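Local coordinates for Low molecular weight phosphotyrosine protein phosphatase (Vibrio cholerae, PDB 6U1P) that probably removes phosphate from phosphotyrosine in proteins, as a low molecular weight tyrosine phosphatase tied to the control of exopolysaccharide synthesis and biofilm formation, at residues L6-V11 / H83-A88; R40-L45 / P71-T76; V75-F80 / I100-H105. One frame throughout, in Å; residues are numbered along the deposited sequence.

Contact 1 of 3, residues L6-V11 / H83-A88; sequences LSVLVV and HDFIYA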
loop_
_atom_site.group_PDB
_atom_site.type_symbol
_atom_site.label_atom_id
_atom_site.label_comp_id
_atom_site.label_asym_id
_atom_site.label_seq_id
_atom_site.Cartn_x
_atom_site.Cartn_y
_atom_site.Cartn_z
ATOM N N LEU B 6 28.543 1.582 -19.954
ATOM C CA LEU B 6 28.119 0.400 -19.218
ATOM C C LEU B 6 26.597 0.330 -19.142
ATOM O O LEU B 6 25.906 1.353 -19.116
ATOM C CB LEU B 6 28.720 0.402 -17.811
ATOM C CG LEU B 6 28.748 -0.924 -17.047
ATOM C CD1 LEU B 6 29.990 -1.732 -17.397
ATOM C CD2 LEU B 6 28.674 -0.670 -15.549
ATOM N N SER B 7 26.078 -0.896 -19.093
ATOM C CA SER B 7 24.645 -1.143 -19.072
ATOM C C SER B 7 24.299 -1.985 -17.849
ATOM O O SER B 7 24.879 -3.056 -17.636
ATOM C CB SER B 7 24.197 -1.843 -20.356
ATOM O OG SER B 7 22.782 -1.949 -20.410
ATOM N N VAL B 8 23.375 -1.478 -17.033
ATOM C CA VAL B 8 22.980 -2.113 -15.783
ATOM C C VAL B 8 21.469 -2.300 -15.808
ATOM O O VAL B 8 20.729 -1.363 -16.125
ATOM C CB VAL B 8 23.419 -1.264 -14.569
ATOM C CG1 VAL B 8 22.665 -1.647 -13.314
ATOM C CG2 VAL B 8 24.904 -1.398 -14.352
ATOM N N LEU B 9 21.009 -3.493 -15.458
ATOM C CA LEU B 9 19.586 -3.763 -15.334
ATOM C C LEU B 9 19.269 -4.166 -13.894
ATOM O O LEU B 9 20.025 -4.924 -13.278
ATOM C CB LEU B 9 19.184 -4.849 -16.322
ATOM C CG LEU B 9 17.761 -5.371 -16.205
ATOM C CD1 LEU B 9 16.765 -4.295 -16.582
ATOM C CD2 LEU B 9 17.618 -6.623 -17.078
ATOM N N VAL B 10 18.168 -3.640 -13.348
ATOM C CA VAL B 10 17.700 -3.972 -11.999
ATOM C C VAL B 10 16.311 -4.601 -12.102
ATOM O O VAL B 10 15.456 -4.127 -12.859
ATOM C CB VAL B 10 17.657 -2.735 -11.063
ATOM C CG1 VAL B 10 19.047 -2.284 -10.667
ATOM C CG2 VAL B 10 16.958 -1.578 -11.734
ATOM N N VAL B 11 16.077 -5.660 -11.326
ATOM C CA VAL B 11 14.923 -6.526 -11.527
ATOM C C VAL B 11 14.286 -6.851 -10.189
ATOM O O VAL B 11 14.968 -7.291 -9.256
ATOM C CB VAL B 11 15.324 -7.836 -12.234
ATOM C CG1 VAL B 11 14.132 -8.800 -12.310
ATOM C CG2 VAL B 11 15.897 -7.563 -13.608
ATOM N N HIS B 83 23.054 -6.384 -21.457
ATOM C CA HIS B 83 23.393 -5.709 -20.211
ATOM C C HIS B 83 24.670 -6.282 -19.606
ATOM O O HIS B 83 24.936 -7.486 -19.671
ATOM C CB HIS B 83 22.254 -5.840 -19.206
ATOM C CG HIS B 83 21.043 -5.033 -19.553
ATOM N ND1 HIS B 83 21.066 -3.658 -19.647
ATOM C CD2 HIS B 83 19.771 -5.407 -19.820
ATOM C CE1 HIS B 83 19.855 -3.217 -19.943
ATOM N NE2 HIS B 83 19.050 -4.258 -20.053
ATOM N N ASP B 84 25.447 -5.401 -18.977
ATOM C CA ASP B 84 26.714 -5.829 -18.392
ATOM C C ASP B 84 26.528 -6.452 -17.014
ATOM O O ASP B 84 27.112 -7.506 -16.737
ATOM C CB ASP B 84 27.664 -4.647 -18.336
ATOM C CG ASP B 84 27.762 -3.942 -19.663
ATOM O OD1 ASP B 84 27.702 -2.699 -19.663
ATOM O OD2 ASP B 84 27.912 -4.630 -20.706
ATOM N N PHE B 85 25.713 -5.842 -16.139
ATOM C CA PHE B 85 25.340 -6.509 -14.899
ATOM C C PHE B 85 23.864 -6.313 -14.613
ATOM O O PHE B 85 23.254 -5.310 -14.991
ATOM C CB PHE B 85 26.120 -6.047 -13.659
ATOM C CG PHE B 85 27.534 -5.646 -13.928
ATOM C CD1 PHE B 85 28.469 -6.585 -14.329
ATOM C CD2 PHE B 85 27.942 -4.342 -13.730
ATOM C CE1 PHE B 85 29.780 -6.221 -14.569
ATOM C CE2 PHE B 85 29.250 -3.973 -13.956
ATOM C CZ PHE B 85 30.174 -4.915 -14.376
ATOM N N ILE B 86 23.314 -7.282 -13.900
ATOM C CA ILE B 86 21.887 -7.404 -13.672
ATOM C C ILE B 86 21.700 -7.731 -12.199
ATOM O O ILE B 86 22.255 -8.724 -11.712
ATOM C CB ILE B 86 21.263 -8.485 -14.568
ATOM C CG1 ILE B 86 21.415 -8.077 -16.041
ATOM C CG2 ILE B 86 19.805 -8.723 -14.182
ATOM C CD1 ILE B 86 21.636 -9.232 -16.981
ATOM N N TYR B 87 20.966 -6.877 -11.479
ATOM C CA TYR B 87 20.822 -6.994 -10.032
ATOM C C TYR B 87 19.394 -7.373 -9.644
ATOM O O TYR B 87 18.425 -6.738 -10.088
ATOM C CB TYR B 87 21.224 -5.689 -9.337
ATOM C CG TYR B 87 22.668 -5.301 -9.550
ATOM C CD1 TYR B 87 23.039 -4.495 -10.624
ATOM C CD2 TYR B 87 23.667 -5.742 -8.678
ATOM C CE1 TYR B 87 24.367 -4.139 -10.823
ATOM C CE2 TYR B 87 24.989 -5.386 -8.863
ATOM C CZ TYR B 87 25.330 -4.586 -9.936
ATOM O OH TYR B 87 26.639 -4.240 -10.138
ATOM N N ALA B 88 19.289 -8.375 -8.772
ATOM C CA ALA B 88 18.037 -8.884 -8.235
ATOM C C ALA B 88 17.780 -8.324 -6.841
ATOM O O ALA B 88 18.703 -8.233 -6.027
ATOM C CB ALA B 88 18.078 -10.415 -8.177
#
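The imidazole of His83 carries Leu9 on one face and Ser7 at its edge. Leu9 CB sits over the ring centre as a CH-pi contact, 3.6 Å from the centroid, while CD2 of the same leucine reaches on toward His83 CD2. At the rim, near the ring plane, Ser7 OG and His83 ND1 share a hydrogen bond of 2.5 Å; Ser7 OG is anti to its own backbone N (chi1 -173°), which brings it to the His83 ring nitrogen. The Tyr87 ring takes Val8 CG1 at its edge, 3.9 Å from Tyr87 CE1. Leu6 CD2 touches Phe85 CE2, the two side chains crossing at about a right angle.

The strand backbones that carry these side chains pair in parallel register. Leu9 N donates to Phe85 O, Leu9 O accepts from Tyr87 N at 2.8 Å, and Val11 N closes the run on Tyr87 O. At the start of the pairing three bonds hold the Ser7 backbone: its N gives a very short bond of 2.5 Å to Asp84 OD1, and its O accepts from both Asp84 N and Phe85 N. On the Val8 and Tyr87 face lies the second subunit, whose Trp152 NE1 bonds Tyr87 OH. Strands 6-12 and 85-88 are neighbouring inner strands of the four-stranded parallel sheet, in the 2-1-3-4 order of the low molecular weight phosphatase fold.

Contact 2 of 3, residues R40-L45 / P71-T76; sequences RSAGTL and PVQQVT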
loop_
_atom_site.group_PDB
_atom_site.type_symbol
_atom_site.label_atom_id
_atom_site.label_comp_id
_atom_site.label_asym_id
_atom_site.label_seq_id
_atom_site.Cartn_x
_atom_site.Cartn_y
_atom_site.Cartn_z
ATOM N N ARG B 40 18.477 0.492 -16.484
ATOM C CA ARG B 40 17.049 0.247 -16.648
ATOM C C ARG B 40 16.604 -0.751 -15.589
ATOM O O ARG B 40 17.407 -1.274 -14.803
ATOM C CB ARG B 40 16.656 -0.320 -18.021
ATOM C CG ARG B 40 17.163 0.438 -19.206
ATOM C CD ARG B 40 16.658 1.866 -19.223
ATOM N NE ARG B 40 17.818 2.747 -19.270
ATOM C CZ ARG B 40 17.808 4.026 -19.636
ATOM N NH1 ARG B 40 16.681 4.632 -19.979
ATOM N NH2 ARG B 40 18.949 4.698 -19.640
ATOM N N SER B 41 15.307 -1.018 -15.588
ATOM C CA SER B 41 14.690 -1.924 -14.644
ATOM C C SER B 41 13.661 -2.773 -15.379
ATOM O O SER B 41 13.189 -2.420 -16.463
ATOM C CB SER B 41 14.030 -1.171 -13.483
ATOM O OG SER B 41 12.937 -0.417 -13.948
ATOM N N ALA B 42 13.319 -3.906 -14.770
ATOM C CA ALA B 42 12.380 -4.850 -15.366
ATOM C C ALA B 42 11.876 -5.786 -14.275
ATOM O O ALA B 42 12.481 -5.906 -13.204
ATOM C CB ALA B 42 13.022 -5.643 -16.516
ATOM N N GLY B 43 10.772 -6.469 -14.569
ATOM C CA GLY B 43 10.177 -7.424 -13.650
ATOM C C GLY B 43 10.274 -8.829 -14.216
ATOM O O GLY B 43 10.382 -9.015 -15.432
ATOM N N THR B 44 10.303 -9.825 -13.327
ATOM C CA THR B 44 10.292 -11.197 -13.814
ATOM C C THR B 44 8.918 -11.588 -14.350
ATOM O O THR B 44 8.829 -12.426 -15.250
ATOM C CB THR B 44 10.759 -12.173 -12.720
ATOM O OG1 THR B 44 10.021 -11.966 -11.510
ATOM C CG2 THR B 44 12.257 -12.010 -12.432
ATOM N N LEU B 45 7.843 -10.990 -13.842
ATOM C CA LEU B 45 6.488 -11.430 -14.160
ATOM C C LEU B 45 5.740 -10.359 -14.945
ATOM O O LEU B 45 5.818 -9.172 -14.618
ATOM C CB LEU B 45 5.743 -11.817 -12.883
ATOM C CG LEU B 45 4.379 -12.510 -12.944
ATOM C CD1 LEU B 45 3.201 -11.555 -13.134
ATOM C CD2 LEU B 45 4.403 -13.539 -14.084
ATOM N N PRO B 71 8.249 3.102 -18.754
ATOM C CA PRO B 71 7.167 2.122 -18.644
ATOM C C PRO B 71 7.668 0.830 -18.026
ATOM O O PRO B 71 8.840 0.472 -18.146
ATOM C CB PRO B 71 6.738 1.899 -20.101
ATOM C CG PRO B 71 7.199 3.124 -20.836
ATOM C CD PRO B 71 8.466 3.536 -20.143
ATOM N N VAL B 72 6.759 0.170 -17.308
ATOM C CA VAL B 72 6.976 -1.182 -16.808
ATOM C C VAL B 72 7.358 -2.119 -17.953
ATOM O O VAL B 72 6.741 -2.097 -19.026
ATOM C CB VAL B 72 5.691 -1.668 -16.107
ATOM C CG1 VAL B 72 5.814 -3.153 -15.700
ATOM C CG2 VAL B 72 5.349 -0.770 -14.914
ATOM N N GLN B 73 8.334 -2.998 -17.707
ATOM C CA GLN B 73 8.651 -4.006 -18.713
ATOM C C GLN B 73 9.134 -5.290 -18.052
ATOM O O GLN B 73 9.743 -5.269 -16.977
ATOM C CB GLN B 73 9.708 -3.500 -19.704
ATOM C CG GLN B 73 10.913 -2.918 -19.022
ATOM C CD GLN B 73 12.082 -2.695 -19.971
ATOM O OE1 GLN B 73 11.897 -2.538 -21.186
ATOM N NE2 GLN B 73 13.300 -2.692 -19.419
ATOM N N GLN B 74 8.878 -6.407 -18.718
ATOM C CA GLN B 74 9.384 -7.687 -18.255
ATOM C C GLN B 74 10.761 -7.962 -18.859
ATOM O O GLN B 74 11.087 -7.505 -19.958
ATOM C CB GLN B 74 8.422 -8.820 -18.596
ATOM C CG GLN B 74 8.846 -10.168 -18.005
ATOM C CD GLN B 74 7.898 -11.308 -18.369
ATOM O OE1 GLN B 74 7.387 -11.369 -19.481
ATOM N NE2 GLN B 74 7.672 -12.220 -17.425
ATOM N N VAL B 75 11.583 -8.696 -18.105
ATOM C CA VAL B 75 12.896 -9.086 -18.599
ATOM C C VAL B 75 12.746 -9.957 -19.849
ATOM O O VAL B 75 11.767 -10.701 -20.011
ATOM C CB VAL B 75 13.693 -9.822 -17.507
ATOM C CG1 VAL B 75 13.046 -11.154 -17.167
ATOM C CG2 VAL B 75 15.129 -10.034 -17.949
ATOM N N THR B 76 13.708 -9.819 -20.762
ATOM C CA THR B 76 13.771 -10.548 -22.020
ATOM C C THR B 76 15.094 -11.305 -22.123
ATOM O O THR B 76 15.994 -11.158 -21.289
ATOM C CB THR B 76 13.636 -9.600 -23.210
ATOM O OG1 THR B 76 14.865 -8.882 -23.370
ATOM C CG2 THR B 76 12.505 -8.609 -22.973
#
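Two consecutive glutamines, Gln73 and Gln74, reach out to backbone carbonyls of 40-45, one to Ser41 and the other to Thr44. Gln73 CG lies between its backbone N and carbonyl carbon (chi1 50°), and beyond it the chain runs extended, carrying CD out toward Ser41 O. Gln73 NE2 donates to Ser41 O over 3.0 Å; the acceptor lies close to the amide plane of Gln73, yet the donor is tilted 33° from the plane of the Ser41 carbonyl. The other end of that amide, OE1, bonds a glycerol probably picked up from the crystallisation liquor. Gln74 is stretched out fully to CD, with CG anti to the backbone N (chi1 -174°). Gln74 CG passes 3.2 Å from Gly43 O. Beyond it, Gln74 NE2 makes a very short bond of 2.5 Å to Thr44 O.

Between the two side chains the main chains meet at a single bridge of Gly43 with Gln74. Gly43 N donates to Gln73 O at 2.9 Å, and Gly43 O accepts from Val75 N, also at 2.9 Å. Ala42 CB packs against the main chain of 73-75, 3.3 Å from Gln73 O.

Asn15 OD1 accepts from Gln73 N, while Ser41 OG is bonded to Glu23 OE1 and Asn15 ND2. Residues 71-76 lie across the C-terminal end of edge strand 37-43, where Gly43 is near the predicted nucleophile Cys12, at the end of the parallel sheet where this family builds its phosphate-binding P-loop.

Contact 3 of 3, residues V75-F80 / I100-H105; sequences VTQQDF and ICPAEH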
loop_
_atom_site.group_PDB
_atom_site.type_symbol
_atom_site.label_atom_id
_atom_site.label_comp_id
_atom_site.label_asym_id
_atom_site.label_seq_id
_atom_site.Cartn_x
_atom_site.Cartn_y
_atom_site.Cartn_z
ATOM N N VAL B 75 11.583 -8.696 -18.105
ATOM C CA VAL B 75 12.896 -9.086 -18.599
ATOM C C VAL B 75 12.746 -9.957 -19.849
ATOM O O VAL B 75 11.767 -10.701 -20.011
ATOM C CB VAL B 75 13.693 -9.822 -17.507
ATOM C CG1 VAL B 75 13.046 -11.154 -17.167
ATOM C CG2 VAL B 75 15.129 -10.034 -17.949
ATOM N N THR B 76 13.708 -9.819 -20.762
ATOM C CA THR B 76 13.771 -10.548 -22.020
ATOM C C THR B 76 15.094 -11.305 -22.123
ATOM O O THR B 76 15.994 -11.158 -21.289
ATOM C CB THR B 76 13.636 -9.600 -23.210
ATOM O OG1 THR B 76 14.865 -8.882 -23.370
ATOM C CG2 THR B 76 12.505 -8.609 -22.973
ATOM N N GLN B 77 15.211 -12.127 -23.175
ATOM C CA GLN B 77 16.457 -12.859 -23.387
ATOM C C GLN B 77 17.588 -11.923 -23.802
ATOM O O GLN B 77 18.728 -12.077 -23.343
ATOM C CB GLN B 77 16.244 -13.957 -24.429
ATOM C CG GLN B 77 15.667 -15.239 -23.855
ATOM C CD GLN B 77 16.534 -15.803 -22.744
ATOM O OE1 GLN B 77 17.762 -15.846 -22.863
ATOM N NE2 GLN B 77 15.903 -16.227 -21.653
ATOM N N GLN B 78 17.278 -10.917 -24.629
ATOM C CA GLN B 78 18.279 -9.937 -25.039
ATOM C C GLN B 78 18.860 -9.173 -23.855
ATOM O O GLN B 78 19.996 -8.686 -23.928
ATOM C CB GLN B 78 17.680 -8.960 -26.048
ATOM C CG GLN B 78 18.715 -8.277 -26.926
ATOM C CD GLN B 78 19.430 -9.246 -27.848
ATOM O OE1 GLN B 78 19.020 -10.393 -28.000
ATOM N NE2 GLN B 78 20.508 -8.787 -28.467
ATOM N N ASP B 79 18.096 -9.043 -22.766
ATOM C CA ASP B 79 18.599 -8.353 -21.583
ATOM C C ASP B 79 19.839 -9.048 -21.019
ATOM O O ASP B 79 20.772 -8.379 -20.555
ATOM C CB ASP B 79 17.501 -8.260 -20.518
ATOM C CG ASP B 79 16.418 -7.232 -20.868
ATOM O OD1 ASP B 79 16.732 -6.184 -21.473
ATOM O OD2 ASP B 79 15.243 -7.479 -20.534
ATOM N N PHE B 80 19.861 -10.388 -21.036
ATOM C CA PHE B 80 21.024 -11.119 -20.527
ATOM C C PHE B 80 22.263 -10.915 -21.397
ATOM O O PHE B 80 23.390 -11.022 -20.901
ATOM C CB PHE B 80 20.715 -12.612 -20.429
ATOM C CG PHE B 80 19.562 -12.932 -19.517
ATOM C CD1 PHE B 80 19.628 -12.624 -18.166
ATOM C CD2 PHE B 80 18.420 -13.548 -20.009
ATOM C CE1 PHE B 80 18.568 -12.917 -17.322
ATOM C CE2 PHE B 80 17.360 -13.842 -19.177
ATOM C CZ PHE B 80 17.429 -13.521 -17.829
ATOM N N ILE B 100 16.339 -18.843 -16.049
ATOM C CA ILE B 100 16.155 -18.569 -17.466
ATOM C C ILE B 100 17.371 -17.896 -18.087
ATOM O O ILE B 100 17.310 -17.460 -19.238
ATOM C CB ILE B 100 14.889 -17.722 -17.704
ATOM C CG1 ILE B 100 14.997 -16.397 -16.944
ATOM C CG2 ILE B 100 13.642 -18.503 -17.300
ATOM C CD1 ILE B 100 13.912 -15.394 -17.301
ATOM N N CYS B 101 18.472 -17.772 -17.342
ATOM C CA CYS B 101 19.665 -17.119 -17.865
ATOM C C CYS B 101 20.590 -18.126 -18.532
ATOM O O CYS B 101 21.045 -19.067 -17.869
ATOM C CB CYS B 101 20.412 -16.399 -16.763
ATOM S SG CYS B 101 21.825 -15.484 -17.371
ATOM N N PRO B 102 20.913 -17.957 -19.811
ATOM C CA PRO B 102 21.882 -18.849 -20.445
ATOM C C PRO B 102 23.243 -18.746 -19.768
ATOM O O PRO B 102 23.643 -17.680 -19.295
ATOM C CB PRO B 102 21.922 -18.353 -21.897
ATOM C CG PRO B 102 21.373 -16.999 -21.869
ATOM C CD PRO B 102 20.352 -16.995 -20.770
ATOM N N ALA B 103 23.953 -19.884 -19.741
ATOM C CA ALA B 103 25.145 -20.054 -18.907
ATOM C C ALA B 103 26.247 -19.058 -19.232
ATOM O O ALA B 103 27.038 -18.704 -18.352
ATOM C CB ALA B 103 25.672 -21.474 -19.054
ATOM N N GLU B 104 26.283 -18.563 -20.466
ATOM C CA GLU B 104 27.256 -17.569 -20.896
ATOM C C GLU B 104 27.165 -16.259 -20.108
ATOM O O GLU B 104 28.135 -15.498 -20.069
ATOM C CB GLU B 104 27.049 -17.296 -22.398
ATOM C CG GLU B 104 26.770 -18.545 -23.270
ATOM C CD GLU B 104 25.349 -19.072 -23.185
ATOM O OE1 GLU B 104 24.794 -19.069 -22.084
ATOM O OE2 GLU B 104 24.787 -19.550 -24.194
ATOM N N HIS B 105 26.021 -15.960 -19.493
ATOM C CA HIS B 105 25.793 -14.679 -18.824
ATOM C C HIS B 105 25.432 -14.802 -17.343
ATOM O O HIS B 105 25.170 -13.781 -16.693
ATOM C CB HIS B 105 24.693 -13.916 -19.573
ATOM C CG HIS B 105 24.995 -13.727 -21.028
ATOM N ND1 HIS B 105 26.254 -13.409 -21.496
ATOM C CD2 HIS B 105 24.201 -13.806 -22.120
ATOM C CE1 HIS B 105 26.220 -13.298 -22.812
ATOM N NE2 HIS B 105 24.987 -13.535 -23.216
#
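Phe80 O stands over the flat face of the His105 ring, 3.0 Å above its plane and displaced toward the rim, with His105 CD2 3.1 Å away. The opposite face of that imidazole is covered by Glu104 CB, so the ring lies between a carbonyl oxygen and a methylene. The Phe80 ring makes the larger contact. Cys101 CA lies over its centre, 4.1 Å from the centroid, and Cys101 SG forms an oblique sulfur-aromatic contact, 3.7 Å from Phe80 CD1. Cys101 SG is anti to its backbone N (chi1 -176°), which puts it on the CD1 side of the ring. At the far end Phe80 CZ meets Ile100 CG1 at 3.9 Å; nearer the base of the ring Pro102 CD approaches Phe80 CD2; both side chains cross the phenylalanine at about a right angle.

The one hydrogen bond across the contact is Gln77 NE2 to Ile100 O, 3.1 Å and almost straight at 174°, with the acceptor in the Gln77 amide plane. A capping box of Thr76 and Asp79 opens helix 77-82. From there the helix leans on the loop between helix 91-100 and strand 109-111, while Leu97 of helix 91-100 packs against both Val75 and Phe80.

Contacts 1 and 2 are joined directly through the sheet, where strands 6-12 and 37-43 are neighbours: Val10 N to Arg40 O and Val10 O to Ala42 N are both 2.9 Å, probably hydrogen bonds. Contact 3 shares Val75 and Thr76 with contact 2 and touches contact 1 where Leu9 CD2 meets Asp79 CB at 3.8 Å. The side chain of the predicted nucleophile Cys12 lies about 6 Å from that of Val11 in contact 1 and about 6 Å from Gly43 in contact 2. Contact 3 is more remote: the side chain of Val75 is about 10 Å from that of Cys12. Glycerol, probably from the crystallisation liquor, bonds to Gln73 OE1 in contact 2 and to Asp79 OD1 in contact 3.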